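Local coordinates for protein CRISPR-associated endonuclease Cas12b (Alicyclobacillus acidoterrestris, PDB 5U31) that uses a guide RNA to find target DNA beside a protospacer adjacent motif and cleaves it with a metal-dependent RuvC-type nuclease domain, defending bacteria against mobile genetic elements, at residues A[106-111]-A[227-232]; A[117-122]-A[221-226]. The protein carries 3 engineered substitutions. All blocks are in the same frame, centred on the assembly; numbering follows the deposited sequence.

Contact 1 (A[106-111]-A[227-232]); sequences LLVPQA and ERMMSW. With nucleotides of chain C.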
loop_
_atom_site.group_PDB
_atom_site.type_symbol
_atom_site.label_atom_id
_atom_site.label_comp_id
_atom_site.label_asym_id
_atom_site.label_seq_id
_atom_site.Cartn_x
_atom_site.Cartn_y
_atom_site.Cartn_z
ATOM N N LEU A 106 6.068 -34.253 -7.894
ATOM C CA LEU A 106 4.650 -34.584 -7.810
ATOM C C LEU A 106 3.989 -33.914 -6.613
ATOM O O LEU A 106 2.814 -33.535 -6.687
ATOM C CB LEU A 106 4.452 -36.100 -7.720
ATOM C CG LEU A 106 4.880 -36.971 -8.901
ATOM C CD1 LEU A 106 4.616 -38.429 -8.602
ATOM C CD2 LEU A 106 4.164 -36.556 -10.159
ATOM N N LEU A 107 4.726 -33.763 -5.513
ATOM C CA LEU A 107 4.182 -33.132 -4.318
ATOM C C LEU A 107 4.137 -31.613 -4.439
ATOM O O LEU A 107 3.246 -30.977 -3.868
ATOM C CB LEU A 107 5.006 -33.539 -3.093
ATOM C CG LEU A 107 5.010 -35.034 -2.757
ATOM C CD1 LEU A 107 6.076 -35.378 -1.731
ATOM C CD2 LEU A 107 3.650 -35.463 -2.250
ATOM N N VAL A 108 5.084 -31.016 -5.156
ATOM C CA VAL A 108 5.133 -29.566 -5.322
ATOM C C VAL A 108 5.337 -29.274 -6.803
ATOM O O VAL A 108 6.458 -28.950 -7.219
ATOM C CB VAL A 108 6.244 -28.933 -4.469
ATOM C CG1 VAL A 108 6.221 -27.414 -4.599
ATOM C CG2 VAL A 108 6.090 -29.327 -3.012
ATOM N N PRO A 109 4.297 -29.393 -7.631
ATOM C CA PRO A 109 4.489 -29.208 -9.078
ATOM C C PRO A 109 5.028 -27.842 -9.449
ATOM O O PRO A 109 5.538 -27.677 -10.565
ATOM C CB PRO A 109 3.083 -29.435 -9.647
ATOM C CG PRO A 109 2.417 -30.311 -8.640
ATOM C CD PRO A 109 2.931 -29.837 -7.313
ATOM N N GLN A 110 4.948 -26.862 -8.544
ATOM C CA GLN A 110 5.525 -25.546 -8.791
ATOM C C GLN A 110 7.038 -25.587 -8.948
ATOM O O GLN A 110 7.617 -24.633 -9.477
ATOM C CB GLN A 110 5.163 -24.590 -7.654
ATOM C CG GLN A 110 3.711 -24.167 -7.627
ATOM C CD GLN A 110 2.792 -25.233 -7.069
ATOM O OE1 GLN A 110 3.179 -26.389 -6.918
ATOM N NE2 GLN A 110 1.567 -24.845 -6.756
ATOM N N ALA A 111 7.692 -26.658 -8.493
ATOM C CA ALA A 111 9.143 -26.736 -8.608
ATOM C C ALA A 111 9.584 -26.783 -10.066
ATOM O O ALA A 111 10.632 -26.227 -10.419
ATOM C CB ALA A 111 9.669 -27.950 -7.843
ATOM N N GLU A 227 1.418 -26.539 1.255
ATOM C CA GLU A 227 1.068 -25.160 0.924
ATOM C C GLU A 227 2.294 -24.258 0.921
ATOM O O GLU A 227 2.599 -23.601 -0.082
ATOM C CB GLU A 227 0.037 -24.635 1.915
ATOM C CG GLU A 227 -1.266 -25.357 1.878
ATOM C CD GLU A 227 -2.125 -24.978 3.049
ATOM O OE1 GLU A 227 -3.142 -25.658 3.302
ATOM O OE2 GLU A 227 -1.774 -23.985 3.716
ATOM N N ARG A 228 3.007 -24.202 2.047
ATOM C CA ARG A 228 4.149 -23.305 2.142
ATOM C C ARG A 228 5.239 -23.700 1.164
ATOM O O ARG A 228 6.006 -22.845 0.706
ATOM C CB ARG A 228 4.680 -23.291 3.574
ATOM C CG ARG A 228 5.326 -24.579 4.002
ATOM C CD ARG A 228 5.643 -24.575 5.479
ATOM N NE ARG A 228 6.563 -23.507 5.854
ATOM C CZ ARG A 228 6.267 -22.526 6.700
ATOM N NH1 ARG A 228 5.072 -22.476 7.273
ATOM N NH2 ARG A 228 7.169 -21.598 6.981
HETATM N N MSE A 229 5.308 -24.979 0.813
HETATM C CA MSE A 229 6.330 -25.476 -0.089
HETATM C C MSE A 229 6.003 -25.128 -1.535
HETATM O O MSE A 229 6.891 -25.000 -2.379
HETATM C CB MSE A 229 6.472 -26.983 0.071
HETATM C CG MSE A 229 7.860 -27.478 -0.218
HETATM SE SE MSE A 229 9.150 -26.597 0.931
HETATM C CE MSE A 229 10.744 -27.485 0.255
HETATM N N MSE A 230 4.718 -24.972 -1.817
HETATM C CA MSE A 230 4.291 -24.593 -3.150
HETATM C C MSE A 230 4.512 -23.111 -3.421
HETATM O O MSE A 230 5.091 -22.754 -4.445
HETATM C CB MSE A 230 2.825 -24.952 -3.353
HETATM C CG MSE A 230 2.605 -26.428 -3.579
HETATM SE SE MSE A 230 0.727 -26.858 -3.765
HETATM C CE MSE A 230 0.870 -28.596 -4.638
ATOM N N SER A 231 4.057 -22.242 -2.513
ATOM C CA SER A 231 4.217 -20.812 -2.758
ATOM C C SER A 231 5.684 -20.419 -2.776
ATOM O O SER A 231 6.082 -19.530 -3.534
ATOM C CB SER A 231 3.461 -19.993 -1.711
ATOM O OG SER A 231 4.181 -19.905 -0.494
ATOM N N TRP A 232 6.506 -21.079 -1.965
ATOM C CA TRP A 232 7.923 -20.751 -1.956
ATOM C C TRP A 232 8.582 -21.146 -3.270
ATOM O O TRP A 232 9.331 -20.355 -3.854
ATOM C CB TRP A 232 8.585 -21.430 -0.767
ATOM C CG TRP A 232 10.055 -21.393 -0.760
ATOM C CD1 TRP A 232 10.854 -20.327 -0.470
ATOM C CD2 TRP A 232 10.925 -22.493 -1.017
ATOM N NE1 TRP A 232 12.178 -20.694 -0.548
ATOM C CE2 TRP A 232 12.246 -22.023 -0.880
ATOM C CE3 TRP A 232 10.715 -23.831 -1.359
ATOM C CZ2 TRP A 232 13.351 -22.844 -1.068
ATOM C CZ3 TRP A 232 11.811 -24.642 -1.548
ATOM C CH2 TRP A 232 13.113 -24.148 -1.405
ATOM P P DT C 19 -3.672 -23.710 -2.605
ATOM O OP1 DT C 19 -3.785 -25.156 -2.873
ATOM O OP2 DT C 19 -4.196 -22.764 -3.617
ATOM O "O5'" DT C 19 -4.332 -23.260 -1.206
ATOM C "C5'" DT C 19 -4.088 -24.011 -0.039
ATOM C "C4'" DT C 19 -4.332 -23.204 1.235
ATOM O "O4'" DT C 19 -3.865 -21.849 1.102
ATOM C "C3'" DT C 19 -5.770 -23.024 1.655
ATOM O "O3'" DT C 19 -6.282 -24.230 2.205
ATOM C "C2'" DT C 19 -5.604 -21.948 2.723
ATOM C "C1'" DT C 19 -4.486 -21.076 2.124
ATOM N N1 DT C 19 -4.996 -19.812 1.537
ATOM C C2 DT C 19 -5.293 -18.757 2.368
ATOM O O2 DT C 19 -5.140 -18.793 3.578
ATOM N N3 DT C 19 -5.768 -17.645 1.728
ATOM C C4 DT C 19 -5.977 -17.488 0.374
ATOM O O4 DT C 19 -6.411 -16.448 -0.103
ATOM C C5 DT C 19 -5.653 -18.632 -0.440
ATOM C C7 DT C 19 -5.840 -18.580 -1.924
ATOM C C6 DT C 19 -5.189 -19.729 0.174
ATOM P P DC C 18 0.844 -20.641 -6.377
ATOM O OP1 DC C 18 1.638 -21.332 -7.411
ATOM O OP2 DC C 18 -0.430 -19.984 -6.748
ATOM O "O5'" DC C 18 0.526 -21.713 -5.244
ATOM C "C5'" DC C 18 -0.659 -21.603 -4.495
ATOM C "C4'" DC C 18 -0.398 -21.915 -3.042
ATOM O "O4'" DC C 18 0.221 -20.771 -2.405
ATOM C "C3'" DC C 18 -1.642 -22.150 -2.220
ATOM O "O3'" DC C 18 -2.106 -23.457 -2.391
ATOM C "C2'" DC C 18 -1.105 -21.911 -0.822
ATOM C "C1'" DC C 18 -0.243 -20.679 -1.066
ATOM N N1 DC C 18 -0.997 -19.403 -0.897
ATOM C C2 DC C 18 -1.103 -18.847 0.376
ATOM O O2 DC C 18 -0.562 -19.422 1.328
ATOM N N3 DC C 18 -1.791 -17.689 0.531
ATOM C C4 DC C 18 -2.359 -17.103 -0.520
ATOM N N4 DC C 18 -3.027 -15.966 -0.314
ATOM C C5 DC C 18 -2.269 -17.656 -1.830
ATOM C C6 DC C 18 -1.585 -18.797 -1.972
ATOM P P DT C 17 2.276 -14.713 -8.249
ATOM O OP1 DT C 17 3.350 -14.991 -9.230
ATOM O OP2 DT C 17 0.891 -14.425 -8.692
ATOM O "O5'" DT C 17 2.153 -15.942 -7.234
ATOM C "C5'" DT C 17 3.279 -16.369 -6.488
ATOM C "C4'" DT C 17 2.867 -17.409 -5.462
ATOM O "O4'" DT C 17 2.626 -16.765 -4.181
ATOM C "C3'" DT C 17 1.584 -18.178 -5.803
ATOM O "O3'" DT C 17 1.792 -19.575 -5.631
ATOM C "C2'" DT C 17 0.565 -17.637 -4.800
ATOM C "C1'" DT C 17 1.456 -17.303 -3.618
ATOM N N1 DT C 17 0.871 -16.301 -2.679
ATOM C C2 DT C 17 1.240 -16.337 -1.357
ATOM O O2 DT C 17 2.030 -17.148 -0.909
ATOM N N3 DT C 17 0.653 -15.383 -0.572
ATOM C C4 DT C 17 -0.251 -14.417 -0.968
ATOM O O4 DT C 17 -0.724 -13.600 -0.186
ATOM C C5 DT C 17 -0.599 -14.436 -2.370
ATOM C C7 DT C 17 -1.567 -13.433 -2.916
ATOM C C6 DT C 17 -0.028 -15.365 -3.149
#

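Contact 2 (A[117-122]-A[221-226]); sequences DAQQIA and MFQQAI. With nucleotides of chain C; nucleotides of chain D.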
loop_
_atom_site.group_PDB
_atom_site.type_symbol
_atom_site.label_atom_id
_atom_site.label_comp_id
_atom_site.label_asym_id
_atom_site.label_seq_id
_atom_site.Cartn_x
_atom_site.Cartn_y
_atom_site.Cartn_z
ATOM N N ASP A 117 -2.707 -28.417 -6.562
ATOM C CA ASP A 117 -3.756 -28.232 -5.564
ATOM C C ASP A 117 -3.237 -28.794 -4.243
ATOM O O ASP A 117 -3.169 -30.014 -4.067
ATOM C CB ASP A 117 -5.045 -28.932 -5.996
ATOM C CG ASP A 117 -6.252 -28.522 -5.164
ATOM O OD1 ASP A 117 -7.361 -28.431 -5.733
ATOM O OD2 ASP A 117 -6.098 -28.274 -3.951
ATOM N N ALA A 118 -2.874 -27.906 -3.315
ATOM C CA ALA A 118 -2.385 -28.356 -2.016
ATOM C C ALA A 118 -3.392 -29.253 -1.304
ATOM O O ALA A 118 -2.993 -30.171 -0.577
ATOM C CB ALA A 118 -2.028 -27.160 -1.137
ATOM N N GLN A 119 -4.692 -29.018 -1.499
ATOM C CA GLN A 119 -5.695 -29.886 -0.884
ATOM C C GLN A 119 -5.570 -31.318 -1.389
ATOM O O GLN A 119 -5.483 -32.263 -0.598
ATOM C CB GLN A 119 -7.105 -29.370 -1.170
ATOM C CG GLN A 119 -7.586 -28.243 -0.290
ATOM C CD GLN A 119 -8.994 -27.834 -0.645
ATOM O OE1 GLN A 119 -9.531 -28.254 -1.675
ATOM N NE2 GLN A 119 -9.613 -27.027 0.210
ATOM N N GLN A 120 -5.578 -31.499 -2.709
ATOM C CA GLN A 120 -5.678 -32.840 -3.268
ATOM C C GLN A 120 -4.336 -33.549 -3.363
ATOM O O GLN A 120 -4.318 -34.780 -3.461
ATOM C CB GLN A 120 -6.344 -32.787 -4.644
ATOM C CG GLN A 120 -7.715 -32.132 -4.611
ATOM C CD GLN A 120 -8.504 -32.305 -5.895
ATOM O OE1 GLN A 120 -8.172 -33.135 -6.743
ATOM N NE2 GLN A 120 -9.563 -31.519 -6.039
ATOM N N ILE A 121 -3.219 -32.814 -3.341
ATOM C CA ILE A 121 -1.915 -33.471 -3.330
ATOM C C ILE A 121 -1.639 -34.071 -1.960
ATOM O O ILE A 121 -1.162 -35.206 -1.852
ATOM C CB ILE A 121 -0.804 -32.492 -3.756
ATOM C CG1 ILE A 121 -0.942 -32.136 -5.231
ATOM C CG2 ILE A 121 0.565 -33.110 -3.537
ATOM C CD1 ILE A 121 -0.637 -33.292 -6.140
ATOM N N ALA A 122 -1.944 -33.330 -0.893
ATOM C CA ALA A 122 -1.750 -33.857 0.452
ATOM C C ALA A 122 -2.671 -35.042 0.725
ATOM O O ALA A 122 -2.256 -36.019 1.357
ATOM C CB ALA A 122 -1.969 -32.757 1.486
HETATM N N MSE A 221 -1.446 -31.165 9.299
HETATM C CA MSE A 221 -0.021 -30.876 9.249
HETATM C C MSE A 221 0.566 -31.035 7.854
HETATM O O MSE A 221 1.370 -30.219 7.422
HETATM C CB MSE A 221 0.726 -31.782 10.212
HETATM C CG MSE A 221 0.342 -31.590 11.645
HETATM SE SE MSE A 221 0.924 -33.123 12.663
HETATM C CE MSE A 221 0.268 -32.596 14.415
ATOM N N PHE A 222 0.160 -32.091 7.150
ATOM C CA PHE A 222 0.767 -32.378 5.857
ATOM C C PHE A 222 0.323 -31.375 4.800
ATOM O O PHE A 222 1.144 -30.912 3.998
ATOM C CB PHE A 222 0.435 -33.803 5.429
ATOM C CG PHE A 222 1.258 -34.289 4.279
ATOM C CD1 PHE A 222 2.626 -34.459 4.409
ATOM C CD2 PHE A 222 0.663 -34.582 3.067
ATOM C CE1 PHE A 222 3.386 -34.904 3.353
ATOM C CE2 PHE A 222 1.420 -35.032 2.002
ATOM C CZ PHE A 222 2.781 -35.194 2.146
ATOM N N GLN A 223 -0.965 -31.018 4.779
ATOM C CA GLN A 223 -1.420 -30.021 3.817
ATOM C C GLN A 223 -0.700 -28.693 4.012
ATOM O O GLN A 223 -0.274 -28.062 3.039
ATOM C CB GLN A 223 -2.929 -29.814 3.919
ATOM C CG GLN A 223 -3.432 -28.777 2.934
ATOM C CD GLN A 223 -4.926 -28.566 2.987
ATOM O OE1 GLN A 223 -5.670 -29.406 3.498
ATOM N NE2 GLN A 223 -5.376 -27.430 2.461
ATOM N N GLN A 224 -0.541 -28.256 5.262
ATOM C CA GLN A 224 0.090 -26.968 5.513
ATOM C C GLN A 224 1.568 -26.974 5.149
ATOM O O GLN A 224 2.149 -25.901 4.948
ATOM C CB GLN A 224 -0.109 -26.562 6.973
ATOM C CG GLN A 224 -1.547 -26.171 7.283
ATOM C CD GLN A 224 -1.708 -25.490 8.625
ATOM O OE1 GLN A 224 -1.278 -24.352 8.812
ATOM N NE2 GLN A 224 -2.341 -26.179 9.566
ATOM N N ALA A 225 2.179 -28.155 5.050
ATOM C CA ALA A 225 3.552 -28.254 4.574
ATOM C C ALA A 225 3.614 -28.161 3.057
ATOM O O ALA A 225 4.521 -27.530 2.504
ATOM C CB ALA A 225 4.179 -29.559 5.059
ATOM N N ILE A 226 2.660 -28.795 2.376
ATOM C CA ILE A 226 2.556 -28.672 0.928
ATOM C C ILE A 226 2.313 -27.220 0.535
ATOM O O ILE A 226 2.934 -26.701 -0.402
ATOM C CB ILE A 226 1.444 -29.598 0.404
ATOM C CG1 ILE A 226 1.754 -31.060 0.738
ATOM C CG2 ILE A 226 1.279 -29.436 -1.083
ATOM C CD1 ILE A 226 2.912 -31.640 -0.042
ATOM P P DG C 21 -12.886 -23.900 4.519
ATOM O OP1 DG C 21 -13.395 -22.565 4.147
ATOM O OP2 DG C 21 -13.707 -24.786 5.372
ATOM O "O5'" DG C 21 -12.583 -24.705 3.183
ATOM C "C5'" DG C 21 -12.499 -26.124 3.208
ATOM C "C4'" DG C 21 -13.099 -26.692 1.939
ATOM O "O4'" DG C 21 -12.102 -27.434 1.199
ATOM C "C3'" DG C 21 -14.280 -27.636 2.137
ATOM O "O3'" DG C 21 -15.347 -27.216 1.326
ATOM C "C2'" DG C 21 -13.741 -28.996 1.688
ATOM C "C1'" DG C 21 -12.711 -28.575 0.659
ATOM N N9 DG C 21 -11.673 -29.562 0.409
ATOM C C8 DG C 21 -10.566 -29.812 1.181
ATOM N N7 DG C 21 -9.796 -30.743 0.692
ATOM C C5 DG C 21 -10.432 -31.129 -0.482
ATOM C C6 DG C 21 -10.068 -32.105 -1.439
ATOM O O6 DG C 21 -9.075 -32.844 -1.445
ATOM N N1 DG C 21 -10.995 -32.183 -2.471
ATOM C C2 DG C 21 -12.127 -31.414 -2.570
ATOM N N2 DG C 21 -12.899 -31.632 -3.638
ATOM N N3 DG C 21 -12.477 -30.491 -1.688
ATOM C C4 DG C 21 -11.587 -30.408 -0.671
ATOM P P DC D 8 -10.433 -40.107 -9.408
ATOM O OP1 DC D 8 -10.688 -40.948 -10.590
ATOM O OP2 DC D 8 -9.135 -39.416 -9.273
ATOM O "O5'" DC D 8 -11.573 -39.000 -9.385
ATOM C "C5'" DC D 8 -11.951 -38.414 -8.166
ATOM C "C4'" DC D 8 -12.906 -37.271 -8.404
ATOM O "O4'" DC D 8 -13.044 -36.523 -7.178
ATOM C "C3'" DC D 8 -12.435 -36.259 -9.437
ATOM O "O3'" DC D 8 -13.547 -35.570 -9.998
ATOM C "C2'" DC D 8 -11.561 -35.332 -8.602
ATOM C "C1'" DC D 8 -12.278 -35.334 -7.249
ATOM N N1 DC D 8 -11.339 -35.306 -6.092
ATOM C C2 DC D 8 -11.452 -34.291 -5.145
ATOM O O2 DC D 8 -12.342 -33.442 -5.278
ATOM N N3 DC D 8 -10.584 -34.270 -4.099
ATOM C C4 DC D 8 -9.642 -35.212 -3.994
ATOM N N4 DC D 8 -8.812 -35.153 -2.950
ATOM C C5 DC D 8 -9.509 -36.251 -4.959
ATOM C C6 DC D 8 -10.369 -36.258 -5.980
ATOM P P DG C 20 -7.828 -24.611 1.996
ATOM O OP1 DG C 20 -7.978 -26.045 2.331
ATOM O OP2 DG C 20 -8.243 -24.091 0.677
ATOM O "O5'" DG C 20 -8.597 -23.741 3.092
ATOM C "C5'" DG C 20 -8.351 -23.959 4.466
ATOM C "C4'" DG C 20 -9.148 -22.992 5.323
ATOM O "O4'" DG C 20 -8.502 -21.700 5.342
ATOM C "C3'" DG C 20 -10.551 -22.690 4.838
ATOM O "O3'" DG C 20 -11.441 -23.746 5.215
ATOM C "C2'" DG C 20 -10.844 -21.408 5.608
ATOM C "C1'" DG C 20 -9.482 -20.700 5.570
ATOM N N9 DG C 20 -9.397 -19.699 4.513
ATOM C C8 DG C 20 -9.009 -19.896 3.211
ATOM N N7 DG C 20 -9.053 -18.811 2.485
ATOM C C5 DG C 20 -9.506 -17.833 3.364
ATOM C C6 DG C 20 -9.753 -16.453 3.151
ATOM O O6 DG C 20 -9.615 -15.799 2.109
ATOM N N1 DG C 20 -10.201 -15.826 4.311
ATOM C C2 DG C 20 -10.391 -16.452 5.522
ATOM N N2 DG C 20 -10.829 -15.682 6.525
ATOM N N3 DG C 20 -10.168 -17.742 5.733
ATOM C C4 DG C 20 -9.727 -18.367 4.615
#

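Contact 1 (A[106-111]-A[227-232])
Met230 and Val108 meet where the end of helix 93-107 is packed against the long helix 216-257, inside the largely helical REC1 (Helical-1) domain. Val108 is the first residue to leave the helix, and 109-111 turn past the side of 227-232, closed by a backbone bond from Ala111 N to Val108 O. Met229 and Met230 of the long helix are both selenomethionines. Met230 can be followed outward from its backbone. Its CB lies 3.6 Å from Gln110 NE2, and CG is 3.4 Å from Gln110 OE1, so the amide end of the glutamine lies obliquely across the start of the chain. SE stays beside the same amide, nearest NE2 at 3.7 Å. Chi2 (178°) sends SE straight on from CB, and chi3 (161°) carries CE on to the turn, where it touches Pro109 CD at 3.6 Å and the carbonyl oxygen Leu107 O. Val108 uses its two methyls differently: CG1, anti to the backbone N, meets the backbone of the long helix at Met229 O and Met230 CA, while CG2 packs on Met229 CG, the two side chains crossing at about a right angle. No hydrogen bond joins the segments. Beyond them runs the DNA strand of chain C: Glu227 lies against the DT19 sugar and forms a salt bridge with Arg394, and Ser231 CB is 3.3 Å from DT17 O2.

Contact 2 (A[117-122]-A[221-226])
Helices 118-122 and 221-226 run at 126° to each other, their axes 8.7 Å apart, with Ala118 beside Ile226 and Ala122 beside Gln223. This helix-on-helix pair belongs to the REC1 domain, and residues 119-123 bind the protospacer adjacent motif of the target DNA. Asp117 is the N-cap of the first helix, accepting weak bonds at OD2 from Gln119 N and Gln120 N. Two alanines, Ala118 and Ala122, face the second helix. Ala122 CB comes 3.6 Å from Gln223 CA and equally near Phe222 CD2, meeting that ring obliquely; Ile226 CG1 lies over one ring face, offset toward the rim. Ile226 CG2, anti to its backbone N, packs on Ala118 CB at 4.0 Å. The other side of the contact is polar and faces DNA. Gln223 has CG anti to the backbone N (chi1 180°) and an extended chain beyond it; CG passes Ala118 O, and the amide at the end has NE2 at the DG20 phosphate of chain C. Gln119 approaches that phosphate from the first helix, its CG 3.6 Å from Gln223 NE2, while its amide lies against the DG21 base. Gln120 packs on the DC8 base of chain D. One phosphate oxygen, DG20 OP1, thus accepts from both helices: Gln119 NE2 at 2.9 Å with a nearly straight bond (169°), and Gln223 NE2 at 3.0 Å.

In the fold
Contacts 1 and 2 lie about 9 Å apart, centre to centre, in the REC1 domain, and share helix 216-257: residues 221-226 and 227-232 are consecutive on it. Their partners are the end of helix 93-107 with the turn after it and the start of helix 118-130, which follow each other in the chain, so contact 2 is nested within the loop that contact 1 closes. The two sites touch directly, as where Ile121 CG2 meets Leu107 O at 3.4 Å and Glu227 CG meets Ala118 CB. One long helix therefore holds both neighbours, and along its length the protein meets consecutive nucleotides of chain C, from DT17 to DG20.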